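Local coordinates for protein SusD homolog (Bacteroides ovatus, PDB 4F53) that probably binds mucin O-glycans at the bacterial surface as a SusD-like, TPR-type glycan-binding lipoprotein of the outer membrane, at residues Asn34-Met39 / Asp183-Gly188; Asp247-Gln252 / Asp330-Phe335; Gly304-Ile309 / Pro459-Ala464; Gly387-Tyr392 / Gly408-Asn413. All blocks are in the same frame, centred on the assembly; numbering follows the deposited sequence. Where two conformers were deposited one is given.

Contact 1: residues Asn34-Met39 / Asp183-Gly188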
loop_
_atom_site.group_PDB
_atom_site.type_symbol
_atom_site.label_atom_id
_atom_site.label_comp_id
_atom_site.label_asym_id
_atom_site.label_seq_id
_atom_site.Cartn_x
_atom_site.Cartn_y
_atom_site.Cartn_z
ATOM N N ASN A 34 -14.469 10.715 9.736
ATOM C CA ASN A 34 -13.567 11.345 8.775
ATOM C C ASN A 34 -12.115 10.819 9.016
ATOM O O ASN A 34 -11.387 10.552 8.065
ATOM C CB ASN A 34 -13.670 12.895 8.876
ATOM C CG ASN A 34 -15.073 13.514 8.762
ATOM O OD1 ASN A 34 -16.060 12.897 8.318
ATOM N ND2 ASN A 34 -15.197 14.785 9.154
ATOM N N LEU A 35 -11.723 10.667 10.290
ATOM C CA LEU A 35 -10.388 10.171 10.647
ATOM C C LEU A 35 -10.227 8.744 10.168
ATOM O O LEU A 35 -9.186 8.402 9.592
ATOM C CB LEU A 35 -10.120 10.278 12.159
ATOM C CG LEU A 35 -10.179 11.709 12.803
ATOM C CD1 LEU A 35 -9.778 11.645 14.251
ATOM C CD2 LEU A 35 -9.283 12.737 12.068
ATOM N N GLN A 36 -11.284 7.922 10.338
ATOM C CA GLN A 36 -11.272 6.516 9.901
ATOM C C GLN A 36 -11.084 6.410 8.375
ATOM O O GLN A 36 -10.335 5.561 7.889
ATOM C CB GLN A 36 -12.572 5.834 10.324
ATOM C CG GLN A 36 -12.584 4.357 10.056
ATOM C CD GLN A 36 -13.895 3.724 10.391
ATOM O OE1 GLN A 36 -14.904 3.904 9.699
ATOM N NE2 GLN A 36 -13.904 2.958 11.461
ATOM N N ASP A 37 -11.755 7.286 7.635
ATOM C CA ASP A 37 -11.727 7.285 6.185
ATOM C C ASP A 37 -10.318 7.496 5.603
ATOM O O ASP A 37 -9.983 6.884 4.590
ATOM C CB ASP A 37 -12.675 8.382 5.675
ATOM C CG ASP A 37 -12.610 8.615 4.170
ATOM O OD1 ASP A 37 -12.667 7.628 3.414
ATOM O OD2 ASP A 37 -12.428 9.771 3.763
ATOM N N LEU A 38 -9.509 8.349 6.233
ATOM C CA LEU A 38 -8.193 8.757 5.722
ATOM C C LEU A 38 -7.130 7.649 5.749
ATOM O O LEU A 38 -6.056 7.842 5.150
ATOM C CB LEU A 38 -7.691 10.043 6.424
ATOM C CG LEU A 38 -8.541 11.280 6.049
ATOM C CD1 LEU A 38 -8.368 12.410 7.058
ATOM C CD2 LEU A 38 -8.299 11.726 4.583
HETATM N N MSE A 39 -7.434 6.472 6.342
HETATM C CA MSE A 39 -6.480 5.342 6.290
HETATM C C MSE A 39 -6.306 4.828 4.849
HETATM O O MSE A 39 -5.245 4.331 4.475
HETATM C CB MSE A 39 -6.959 4.183 7.191
HETATM C CG MSE A 39 -7.075 4.600 8.669
HETATM SE SE MSE A 39 -7.158 3.039 9.826
HETATM C CE MSE A 39 -8.914 2.545 9.504
ATOM N N ASP A 183 -18.460 3.814 13.022
ATOM C CA ASP A 183 -17.488 2.858 12.491
ATOM C C ASP A 183 -18.024 2.128 11.267
ATOM O O ASP A 183 -18.856 1.233 11.389
ATOM C CB ASP A 183 -17.114 1.866 13.612
ATOM C CG ASP A 183 -16.149 0.741 13.267
ATOM O OD1 ASP A 183 -15.497 0.813 12.190
ATOM O OD2 ASP A 183 -16.020 -0.191 14.085
ATOM N N ARG A 184 -17.500 2.470 10.094
ATOM C CA ARG A 184 -17.921 1.848 8.837
ATOM C C ARG A 184 -16.993 0.698 8.447
ATOM O O ARG A 184 -17.052 0.213 7.315
ATOM C CB ARG A 184 -17.995 2.899 7.709
ATOM C CG ARG A 184 -18.965 4.032 8.008
ATOM C CD ARG A 184 -19.051 5.052 6.869
ATOM N NE ARG A 184 -19.774 4.515 5.710
ATOM C CZ ARG A 184 -21.099 4.437 5.618
ATOM N NH1 ARG A 184 -21.869 4.868 6.609
ATOM N NH2 ARG A 184 -21.663 3.904 4.549
ATOM N N ILE A 185 -16.169 0.228 9.390
ATOM C CA ILE A 185 -15.270 -0.888 9.151
ATOM C C ILE A 185 -15.716 -2.113 9.959
ATOM O O ILE A 185 -15.883 -3.184 9.375
ATOM C CB ILE A 185 -13.770 -0.511 9.420
ATOM C CG1 ILE A 185 -13.281 0.538 8.373
ATOM C CG2 ILE A 185 -12.867 -1.774 9.421
ATOM C CD1 ILE A 185 -11.905 1.048 8.551
ATOM N N TYR A 186 -15.857 -1.978 11.287
ATOM C CA TYR A 186 -16.207 -3.096 12.169
ATOM C C TYR A 186 -17.530 -2.902 12.905
ATOM O O TYR A 186 -17.904 -3.754 13.727
ATOM C CB TYR A 186 -15.094 -3.353 13.188
ATOM C CG TYR A 186 -13.805 -3.849 12.575
ATOM C CD1 TYR A 186 -13.783 -4.992 11.768
ATOM C CD2 TYR A 186 -12.590 -3.259 12.896
ATOM C CE1 TYR A 186 -12.583 -5.498 11.260
ATOM C CE2 TYR A 186 -11.388 -3.730 12.362
ATOM C CZ TYR A 186 -11.389 -4.868 11.570
ATOM O OH TYR A 186 -10.210 -5.348 11.093
ATOM N N ASN A 187 -18.246 -1.805 12.591
ATOM C CA ASN A 187 -19.561 -1.461 13.138
ATOM C C ASN A 187 -19.592 -1.447 14.669
ATOM O O ASN A 187 -20.542 -1.945 15.268
ATOM C CB ASN A 187 -20.648 -2.409 12.587
ATOM C CG ASN A 187 -20.635 -2.516 11.085
ATOM O OD1 ASN A 187 -20.354 -3.584 10.525
ATOM N ND2 ASN A 187 -20.883 -1.398 10.406
ATOM N N GLY A 188 -18.576 -0.840 15.279
ATOM C CA GLY A 188 -18.489 -0.700 16.726
ATOM C C GLY A 188 -18.000 -1.923 17.480
ATOM O O GLY A 188 -18.020 -1.907 18.706
#

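Contact 2: residues Asp247-Gln252 / Asp330-Phe335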
loop_
_atom_site.group_PDB
_atom_site.type_symbol
_atom_site.label_atom_id
_atom_site.label_comp_id
_atom_site.label_asym_id
_atom_site.label_seq_id
_atom_site.Cartn_x
_atom_site.Cartn_y
_atom_site.Cartn_z
ATOM N N ASP A 247 -20.104 7.143 -0.176
ATOM C CA ASP A 247 -20.745 7.496 -1.438
ATOM C C ASP A 247 -20.381 6.494 -2.562
ATOM O O ASP A 247 -21.268 5.832 -3.087
ATOM C CB ASP A 247 -20.402 8.939 -1.839
ATOM C CG ASP A 247 -21.236 9.413 -3.007
ATOM O OD1 ASP A 247 -22.431 9.716 -2.797
ATOM O OD2 ASP A 247 -20.723 9.404 -4.142
ATOM N N HIS A 248 -19.108 6.411 -2.958
ATOM C CA HIS A 248 -18.702 5.460 -3.992
ATOM C C HIS A 248 -17.243 5.065 -3.878
ATOM O O HIS A 248 -16.428 5.847 -3.380
ATOM C CB HIS A 248 -18.982 6.016 -5.400
ATOM C CG HIS A 248 -18.217 7.246 -5.775
ATOM N ND1 HIS A 248 -18.700 8.522 -5.474
ATOM C CD2 HIS A 248 -17.061 7.361 -6.475
ATOM C CE1 HIS A 248 -17.816 9.367 -5.982
ATOM N NE2 HIS A 248 -16.803 8.715 -6.587
ATOM N N ASN A 249 -16.909 3.866 -4.375
ATOM C CA ASN A 249 -15.527 3.388 -4.448
ATOM C C ASN A 249 -14.814 4.182 -5.569
ATOM O O ASN A 249 -15.280 4.168 -6.717
ATOM C CB ASN A 249 -15.463 1.874 -4.701
ATOM C CG ASN A 249 -14.079 1.322 -4.549
ATOM O OD1 ASN A 249 -13.125 1.811 -5.142
ATOM N ND2 ASN A 249 -13.936 0.282 -3.762
ATOM N N PRO A 250 -13.709 4.897 -5.237
ATOM C CA PRO A 250 -13.045 5.755 -6.244
ATOM C C PRO A 250 -12.413 4.977 -7.408
ATOM O O PRO A 250 -12.265 5.545 -8.472
ATOM C CB PRO A 250 -11.976 6.488 -5.421
ATOM C CG PRO A 250 -11.697 5.599 -4.254
ATOM C CD PRO A 250 -13.046 5.013 -3.914
ATOM N N TRP A 251 -12.061 3.694 -7.217
ATOM C CA TRP A 251 -11.478 2.848 -8.269
ATOM C C TRP A 251 -12.412 2.665 -9.449
ATOM O O TRP A 251 -11.930 2.488 -10.569
ATOM C CB TRP A 251 -11.079 1.488 -7.729
ATOM C CG TRP A 251 -9.900 1.585 -6.809
ATOM C CD1 TRP A 251 -9.916 1.621 -5.441
ATOM C CD2 TRP A 251 -8.528 1.726 -7.200
ATOM N NE1 TRP A 251 -8.636 1.757 -4.954
ATOM C CE2 TRP A 251 -7.760 1.833 -6.013
ATOM C CE3 TRP A 251 -7.868 1.786 -8.444
ATOM C CZ2 TRP A 251 -6.353 1.936 -6.035
ATOM C CZ3 TRP A 251 -6.480 1.950 -8.460
ATOM C CH2 TRP A 251 -5.741 1.998 -7.273
ATOM N N GLN A 252 -13.743 2.724 -9.214
ATOM C CA GLN A 252 -14.741 2.643 -10.283
ATOM C C GLN A 252 -14.566 3.840 -11.233
ATOM O O GLN A 252 -14.734 3.703 -12.433
ATOM C CB GLN A 252 -16.166 2.571 -9.719
ATOM C CG GLN A 252 -17.233 2.380 -10.816
ATOM C CD GLN A 252 -17.751 3.701 -11.386
ATOM O OE1 GLN A 252 -17.561 4.805 -10.844
ATOM N NE2 GLN A 252 -18.393 3.631 -12.507
ATOM N N ASP A 330 -18.556 -1.175 -4.003
ATOM C CA ASP A 330 -17.530 -2.067 -3.449
ATOM C C ASP A 330 -16.815 -1.437 -2.275
ATOM O O ASP A 330 -16.519 -0.236 -2.296
ATOM C CB ASP A 330 -16.504 -2.482 -4.522
ATOM C CG ASP A 330 -17.046 -3.453 -5.571
ATOM O OD1 ASP A 330 -18.176 -3.991 -5.379
ATOM O OD2 ASP A 330 -16.372 -3.650 -6.592
ATOM N N ASN A 331 -16.515 -2.252 -1.259
ATOM C CA ASN A 331 -15.798 -1.807 -0.065
ATOM C C ASN A 331 -14.380 -1.411 -0.360
ATOM O O ASN A 331 -13.725 -1.967 -1.256
ATOM C CB ASN A 331 -15.755 -2.901 1.009
ATOM C CG ASN A 331 -17.079 -3.272 1.569
ATOM O OD1 ASN A 331 -18.030 -2.476 1.604
ATOM N ND2 ASN A 331 -17.147 -4.485 2.041
ATOM N N ILE A 332 -13.895 -0.466 0.428
ATOM C CA ILE A 332 -12.506 -0.051 0.345
ATOM C C ILE A 332 -11.687 -1.050 1.206
ATOM O O ILE A 332 -12.115 -1.435 2.286
ATOM C CB ILE A 332 -12.362 1.436 0.734
ATOM C CG1 ILE A 332 -12.882 2.313 -0.450
ATOM C CG2 ILE A 332 -10.918 1.739 1.054
ATOM C CD1 ILE A 332 -12.844 3.789 -0.271
ATOM N N VAL A 333 -10.558 -1.529 0.669
ATOM C CA VAL A 333 -9.709 -2.508 1.328
ATOM C C VAL A 333 -8.722 -1.758 2.211
ATOM O O VAL A 333 -7.872 -1.027 1.692
ATOM C CB VAL A 333 -9.016 -3.449 0.294
ATOM C CG1 VAL A 333 -8.022 -4.386 0.987
ATOM C CG2 VAL A 333 -10.049 -4.236 -0.534
ATOM N N VAL A 334 -8.818 -1.948 3.550
ATOM C CA VAL A 334 -7.950 -1.222 4.487
ATOM C C VAL A 334 -6.790 -2.122 4.992
ATOM O O VAL A 334 -5.640 -1.704 4.949
ATOM C CB VAL A 334 -8.757 -0.586 5.660
ATOM C CG1 VAL A 334 -7.840 0.197 6.593
ATOM C CG2 VAL A 334 -9.891 0.309 5.142
ATOM N N PHE A 335 -7.093 -3.338 5.463
ATOM C CA PHE A 335 -6.097 -4.241 6.016
ATOM C C PHE A 335 -6.646 -5.665 5.979
ATOM O O PHE A 335 -7.535 -6.044 6.760
ATOM C CB PHE A 335 -5.730 -3.794 7.454
ATOM C CG PHE A 335 -4.423 -4.274 8.062
ATOM C CD1 PHE A 335 -3.791 -5.417 7.591
ATOM C CD2 PHE A 335 -3.878 -3.633 9.177
ATOM C CE1 PHE A 335 -2.636 -5.898 8.201
ATOM C CE2 PHE A 335 -2.712 -4.103 9.773
ATOM C CZ PHE A 335 -2.090 -5.232 9.275
#

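Contact 3: residues Gly304-Ile309 / Pro459-Ala464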
loop_
_atom_site.group_PDB
_atom_site.type_symbol
_atom_site.label_atom_id
_atom_site.label_comp_id
_atom_site.label_asym_id
_atom_site.label_seq_id
_atom_site.Cartn_x
_atom_site.Cartn_y
_atom_site.Cartn_z
ATOM N N GLY A 304 -2.274 -6.852 -18.794
ATOM C CA GLY A 304 -2.164 -5.498 -18.290
ATOM C C GLY A 304 -1.394 -4.588 -19.210
ATOM O O GLY A 304 -0.892 -5.010 -20.257
ATOM N N LEU A 305 -1.304 -3.329 -18.821
ATOM C CA LEU A 305 -0.564 -2.332 -19.575
ATOM C C LEU A 305 0.793 -2.080 -18.869
ATOM O O LEU A 305 0.898 -2.199 -17.648
ATOM C CB LEU A 305 -1.434 -1.058 -19.641
ATOM C CG LEU A 305 -0.932 0.154 -20.406
ATOM C CD1 LEU A 305 -0.856 -0.127 -21.901
ATOM C CD2 LEU A 305 -1.825 1.334 -20.136
ATOM N N ARG A 306 1.831 -1.769 -19.646
ATOM C CA ARG A 306 3.146 -1.479 -19.112
ATOM C C ARG A 306 3.088 -0.206 -18.241
ATOM O O ARG A 306 2.468 0.793 -18.643
ATOM C CB ARG A 306 4.152 -1.305 -20.271
ATOM C CG ARG A 306 5.611 -1.119 -19.845
ATOM C CD ARG A 306 6.245 -2.414 -19.345
ATOM N NE ARG A 306 7.594 -2.173 -18.838
ATOM C CZ ARG A 306 8.694 -2.253 -19.574
ATOM N NH1 ARG A 306 8.621 -2.602 -20.855
ATOM N NH2 ARG A 306 9.871 -1.973 -19.046
ATOM N N ARG A 307 3.685 -0.269 -17.038
ATOM C CA ARG A 307 3.762 0.897 -16.148
ATOM C C ARG A 307 4.891 1.802 -16.620
ATOM O O ARG A 307 5.892 1.299 -17.144
ATOM C CB ARG A 307 3.997 0.484 -14.688
ATOM C CG ARG A 307 2.886 -0.333 -14.043
ATOM C CD ARG A 307 3.293 -0.793 -12.643
ATOM N NE ARG A 307 4.439 -1.706 -12.735
ATOM C CZ ARG A 307 5.665 -1.426 -12.324
ATOM N NH1 ARG A 307 5.906 -0.311 -11.644
ATOM N NH2 ARG A 307 6.651 -2.280 -12.545
ATOM N N GLY A 308 4.743 3.109 -16.412
ATOM C CA GLY A 308 5.776 4.064 -16.771
ATOM C C GLY A 308 5.858 4.452 -18.232
ATOM O O GLY A 308 6.918 4.892 -18.682
ATOM N N ILE A 309 4.760 4.313 -18.985
ATOM C CA ILE A 309 4.719 4.785 -20.382
ATOM C C ILE A 309 4.665 6.323 -20.309
ATOM O O ILE A 309 3.883 6.864 -19.530
ATOM C CB ILE A 309 3.541 4.179 -21.195
ATOM C CG1 ILE A 309 3.670 2.638 -21.330
ATOM C CG2 ILE A 309 3.410 4.874 -22.567
ATOM C CD1 ILE A 309 2.372 1.919 -21.815
ATOM N N PRO A 459 11.186 -2.519 -14.874
ATOM C CA PRO A 459 11.435 -1.091 -14.675
ATOM C C PRO A 459 10.401 -0.266 -15.463
ATOM O O PRO A 459 9.765 -0.785 -16.403
ATOM C CB PRO A 459 12.849 -0.915 -15.217
ATOM C CG PRO A 459 12.964 -1.951 -16.285
ATOM C CD PRO A 459 12.187 -3.127 -15.785
HETATM N N MSE A 460 10.230 1.005 -15.094
HETATM C CA MSE A 460 9.345 1.929 -15.814
HETATM C C MSE A 460 9.768 2.032 -17.268
HETATM O O MSE A 460 10.958 2.091 -17.531
HETATM C CB MSE A 460 9.333 3.318 -15.142
HETATM C CG MSE A 460 8.808 3.269 -13.721
HETATM SE SE MSE A 460 7.013 2.557 -13.547
HETATM C CE MSE A 460 6.740 3.054 -11.633
ATOM N N ALA A 461 8.801 2.002 -18.221
ATOM C CA ALA A 461 9.083 2.070 -19.662
ATOM C C ALA A 461 9.912 3.330 -20.028
ATOM O O ALA A 461 10.828 3.258 -20.844
ATOM C CB ALA A 461 7.789 2.056 -20.450
ATOM N N ALA A 462 9.588 4.460 -19.385
ATOM C CA ALA A 462 10.242 5.745 -19.532
ATOM C C ALA A 462 10.613 6.304 -18.155
ATOM O O ALA A 462 9.749 6.549 -17.317
ATOM C CB ALA A 462 9.340 6.717 -20.274
ATOM N N ASN A 463 11.904 6.478 -17.923
ATOM C CA ASN A 463 12.423 7.079 -16.711
ATOM C C ASN A 463 12.715 8.547 -17.044
ATOM O O ASN A 463 13.692 8.830 -17.726
ATOM C CB ASN A 463 13.669 6.309 -16.231
ATOM C CG ASN A 463 14.291 6.810 -14.961
ATOM O OD1 ASN A 463 14.166 7.978 -14.588
ATOM N ND2 ASN A 463 15.051 5.948 -14.309
ATOM N N ALA A 464 11.814 9.463 -16.640
ATOM C CA ALA A 464 11.977 10.898 -16.894
ATOM C C ALA A 464 12.498 11.640 -15.624
ATOM O O ALA A 464 12.234 12.831 -15.438
ATOM C CB ALA A 464 10.663 11.501 -17.382
HETATM O O HOH W 1 6.845 -1.056 -16.206
#

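Contact 4: residues Gly387-Tyr392 / Gly408-Asn413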
loop_
_atom_site.group_PDB
_atom_site.type_symbol
_atom_site.label_atom_id
_atom_site.label_comp_id
_atom_site.label_asym_id
_atom_site.label_seq_id
_atom_site.Cartn_x
_atom_site.Cartn_y
_atom_site.Cartn_z
ATOM N N GLY A 387 4.296 -23.088 -12.018
ATOM C CA GLY A 387 4.279 -22.195 -13.169
ATOM C C GLY A 387 5.305 -21.086 -13.070
ATOM O O GLY A 387 5.480 -20.474 -12.013
ATOM N N LYS A 388 6.041 -20.871 -14.145
ATOM C CA LYS A 388 7.106 -19.876 -14.152
ATOM C C LYS A 388 6.697 -18.637 -14.911
ATOM O O LYS A 388 6.015 -18.744 -15.937
ATOM C CB LYS A 388 8.389 -20.475 -14.764
ATOM C CG LYS A 388 9.026 -21.600 -13.918
ATOM C CD LYS A 388 9.506 -21.193 -12.511
ATOM C CE LYS A 388 10.133 -22.359 -11.778
ATOM N NZ LYS A 388 9.163 -23.459 -11.511
ATOM N N VAL A 389 7.134 -17.464 -14.412
ATOM C CA VAL A 389 6.839 -16.153 -15.004
ATOM C C VAL A 389 7.541 -16.035 -16.333
ATOM O O VAL A 389 8.748 -16.217 -16.418
ATOM C CB VAL A 389 7.171 -14.965 -14.063
ATOM C CG1 VAL A 389 6.967 -13.622 -14.761
ATOM C CG2 VAL A 389 6.333 -15.033 -12.793
ATOM N N GLU A 390 6.777 -15.751 -17.371
ATOM C CA GLU A 390 7.288 -15.578 -18.728
ATOM C C GLU A 390 7.391 -14.090 -19.056
ATOM O O GLU A 390 6.872 -13.244 -18.314
ATOM C CB GLU A 390 6.367 -16.313 -19.722
ATOM C CG GLU A 390 6.864 -17.715 -19.992
ATOM C CD GLU A 390 5.847 -18.830 -19.853
ATOM O OE1 GLU A 390 4.770 -18.740 -20.489
ATOM O OE2 GLU A 390 6.167 -19.831 -19.168
ATOM N N ALA A 391 8.057 -13.782 -20.166
ATOM C CA ALA A 391 8.262 -12.436 -20.691
ATOM C C ALA A 391 6.923 -11.746 -21.010
ATOM O O ALA A 391 5.977 -12.406 -21.432
ATOM C CB ALA A 391 9.111 -12.510 -21.959
ATOM N N TYR A 392 6.855 -10.433 -20.836
ATOM C CA TYR A 392 5.659 -9.693 -21.197
ATOM C C TYR A 392 5.685 -9.373 -22.697
ATOM O O TYR A 392 6.605 -8.713 -23.183
ATOM C CB TYR A 392 5.534 -8.409 -20.345
ATOM C CG TYR A 392 4.424 -7.494 -20.795
ATOM C CD1 TYR A 392 3.086 -7.877 -20.683
ATOM C CD2 TYR A 392 4.705 -6.245 -21.341
ATOM C CE1 TYR A 392 2.054 -7.045 -21.126
ATOM C CE2 TYR A 392 3.682 -5.394 -21.760
ATOM C CZ TYR A 392 2.359 -5.803 -21.659
ATOM O OH TYR A 392 1.362 -4.937 -22.029
ATOM N N GLY A 408 8.597 -6.522 -22.354
ATOM C CA GLY A 408 9.708 -6.581 -21.419
ATOM C C GLY A 408 9.705 -7.906 -20.699
ATOM O O GLY A 408 8.960 -8.812 -21.079
ATOM N N ALA A 409 10.547 -8.050 -19.668
ATOM C CA ALA A 409 10.588 -9.311 -18.945
ATOM C C ALA A 409 10.895 -9.116 -17.492
ATOM O O ALA A 409 11.734 -8.283 -17.151
ATOM C CB ALA A 409 11.617 -10.240 -19.561
ATOM N N ILE A 410 10.179 -9.864 -16.632
ATOM C CA ILE A 410 10.421 -9.912 -15.192
ATOM C C ILE A 410 11.465 -11.011 -14.987
ATOM O O ILE A 410 11.265 -12.145 -15.435
ATOM C CB ILE A 410 9.140 -10.126 -14.336
ATOM C CG1 ILE A 410 8.162 -8.931 -14.483
ATOM C CG2 ILE A 410 9.527 -10.341 -12.861
ATOM C CD1 ILE A 410 6.753 -9.218 -14.154
ATOM N N ASN A 411 12.581 -10.688 -14.367
ATOM C CA ASN A 411 13.602 -11.714 -14.179
ATOM C C ASN A 411 13.458 -12.356 -12.796
ATOM O O ASN A 411 13.983 -11.837 -11.801
ATOM C CB ASN A 411 14.997 -11.128 -14.422
ATOM C CG ASN A 411 15.131 -10.551 -15.833
ATOM O OD1 ASN A 411 14.888 -11.224 -16.861
ATOM N ND2 ASN A 411 15.457 -9.264 -15.910
ATOM N N THR A 412 12.694 -13.461 -12.732
ATOM C CA THR A 412 12.453 -14.191 -11.475
ATOM C C THR A 412 12.108 -15.639 -11.772
ATOM O O THR A 412 11.479 -15.914 -12.789
ATOM C CB THR A 412 11.318 -13.526 -10.614
ATOM O OG1 THR A 412 11.192 -14.277 -9.423
ATOM C CG2 THR A 412 9.928 -13.563 -11.287
ATOM N N ASN A 413 12.414 -16.536 -10.842
ATOM C CA ASN A 413 12.064 -17.957 -10.964
ATOM C C ASN A 413 11.067 -18.364 -9.876
ATOM O O ASN A 413 10.786 -19.558 -9.720
ATOM C CB ASN A 413 13.314 -18.847 -10.896
ATOM C CG ASN A 413 13.790 -19.319 -12.244
ATOM O OD1 ASN A 413 13.040 -19.928 -13.024
ATOM N ND2 ASN A 413 15.055 -19.052 -12.545
HETATM O O HOH W 2 8.630 -17.548 -12.125
HETATM O O HOH W 3 7.373 -10.787 -17.464
#

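Contact 1: residues Asn34-Met39 / Asp183-Gly188
The carboxylate of Asp183 is met from above its plane at OD1 by three N-H groups, while the Tyr186 ring carries Ile185 CG2 over the centre of one face, 3.7 Å above the plane. OD1 accepts Ile185 N, the Asx turn, and, in a nearly straight bond (170°), Tyr186 N, completing an Asx motif; separately, OD2 takes Gly188 N. The third donor to OD1 comes from Gln36 of helix 25-37. Extended with CG anti to its backbone N (chi1 -174°), Gln36 sends NE2 to Asp183 OD1 at 2.8 Å, its amide plane turned 61° from the carboxylate. Its other branch, OE1, receives Arg184 N on a lone pair at 3.0 Å, so the amide is held at both ends and its flip is settled. Trp193 of helix 190-207 adds a hydrogen bond to Asp183 OD2, leaving this buried carboxylate ringed by N-H donors that would probably favour its charged form. An alanine at Asp183 would remove both carboxylate oxygens and would probably loosen the turn and leave Gln36 NE2 without this acceptor, the amide held mainly through OE1. Beside the amide, Ile185 CD1 lies 3.7 Å from Gln36 CG and presses on Met39 CE, at 3.5 Å.

Contact 2: residues Asp247-Gln252 / Asp330-Phe335
Asn249 does most of the work, its side chain serving two chain segments at once from the N-cap of helix 250-257. With CG anti to the backbone N (chi1 -170°), OD1 turns back to accept Trp251 N at 3.0 Å, in the plane of its own carbonyl, and ND2 reaches across to Asp330 O, also at 3.0 Å. That second bond is fairly straight at the hydrogen (161°) and lies in the amide plane of Asn249, but it meets the Asp330 carbonyl from well above its plane. The close-packed, buried side continues at Pro250, whose CD touches Ile332 CD1 at 3.8 Å, the two side chains crossing at about a right angle where strand 332-335 begins. Met40 and Glu42 lie against Ile332, and Ser47 of helix 44-58 against Pro250. The other side is looser: of the Asp330 side chain, CB alone comes near Asn249 ND2, at 3.8 Å, and the carboxylate turns to Thr327 N, while the CB of the exposed Asn331 points away from the 247-252 segment. With both amide branches bonded, the rotation of Asn249 is fixed, and one side chain links the helix start to the loop entering the strand, with Pro250 on Ile332 beside it.

Contact 3: residues Gly304-Ile309 / Pro459-Ala464
Two irregular segments run close enough here for their backbones to pair, with the CA atoms of Gly308 and Met460 4.3 Å apart. Ala461 N gives a straight bond (167°) to Arg307 O, on a lone pair, and Ala462 N a shorter, more bent one to Gly308 O at 2.8 Å. Gly308 has a positive phi of 79°, and a CB there would run into Met460 CB and Ala461 N, so the close approach depends on its lacking a side chain. Among the side chains, Arg306 leads. Its chain leaves with CG anti to the backbone N, bends at chi2 (74°) and passes Ala461 CB with CG at 3.9 Å, placing Ala461 CA over the rim of one guanidinium face. At the guanidinium edge NH2 donates to Pro459 O at 2.9 Å, while NE donates to a water that in turn donates to Arg307 O and Pro459 O, so Pro459 O is gripped twice. An alanine at Arg306 would remove the guanidinium and would probably leave Pro459 O and the bridging water less firmly held. Arg307 crosses the selenomethionine Met460 obliquely, NH1 lying 3.5 Å from its CE and 3.6 Å from its SE; the main charge partner of Arg307 is Asp266, in a salt bridge from NE, and NH1 also bonds Ala57 O and a glycerol probably from the crystallisation liquor. The contact thus joins the loop between helix 288-291 and strand 332-335 to the loop between helices 442-452 and 482-487, with Ala63 of strand 62-64 against Arg307 and Tyr78 against Met460.

Contact 4: residues Gly387-Tyr392 / Gly408-Asn413
Direct backbone hydrogen bonds occur at one end, where Tyr392 and Gly408 form a single antiparallel bridge of the hydrogen-bonded kind. Tyr392 N reaches Gly408 O at 2.7 Å, in the carbonyl plane but bent at the hydrogen (136°), and Gly408 N returns to Tyr392 O at 3.1 Å, on a lone pair. At the bridge itself, Gly408 N lies at the edge of the Tyr392 ring, near its plane. Beyond the bridge the segments still run antiparallel, but water takes over the pairing. One water donates to Glu390 O and accepts from Ile410 N; a second accepts from Val389 N at 2.7 Å and gives a long, weak bond to Thr412 O. The apolar contacts are looser. Val389, its CG1 anti to the backbone N (chi1 175°), points at the opposite segment and straddles two neighbours, CG1 lying 4.1 Å from Ile410 CB while CB and CG2 rest against the Thr412 methyl CG2. The methyls of the exposed Ala391 and Ala409 lie side by side, CB to CB 4.1 Å. Polar side chains contribute mostly their carbon parts: the Lys388 chain, bent at chi2 and chi4, lays CD 3.5 Å from Asn413 O, while its NZ bonds Thr386 O. Thr412 OG1 is bound to Glu428 of helix 423-438. The paired segments belong to the long connection between helices 379-383 and 423-438. Tyr270 of helix 265-273 packs against Val389, Ile410 and Thr412, and Ala265, from the start of that helix, against Tyr392.

Overall arrangement
From the N terminus, contact 1 comes first, bringing the end of helix 25-37 against the loop before helix 190-207 and so closing a largely helical loop. Contact 2 opens after it, tying the start of helix 250-257 to strand 332-335; the two touch where Val334 packs on Met39 and Ile185. Contact 3 begins inside the loop of contact 2 and ends far beyond it, so these two cross; it joins the loop before strand 332-335 to the one after helix 442-452. Nested within it, contact 4 closes a short loop in the connection from helix 379-383 to helix 423-438, and the two meet at Tyr392 OH and Gly304 O, a probable hydrogen bond. Contacts 1 and 3 lie on opposite sides of the chain's centre.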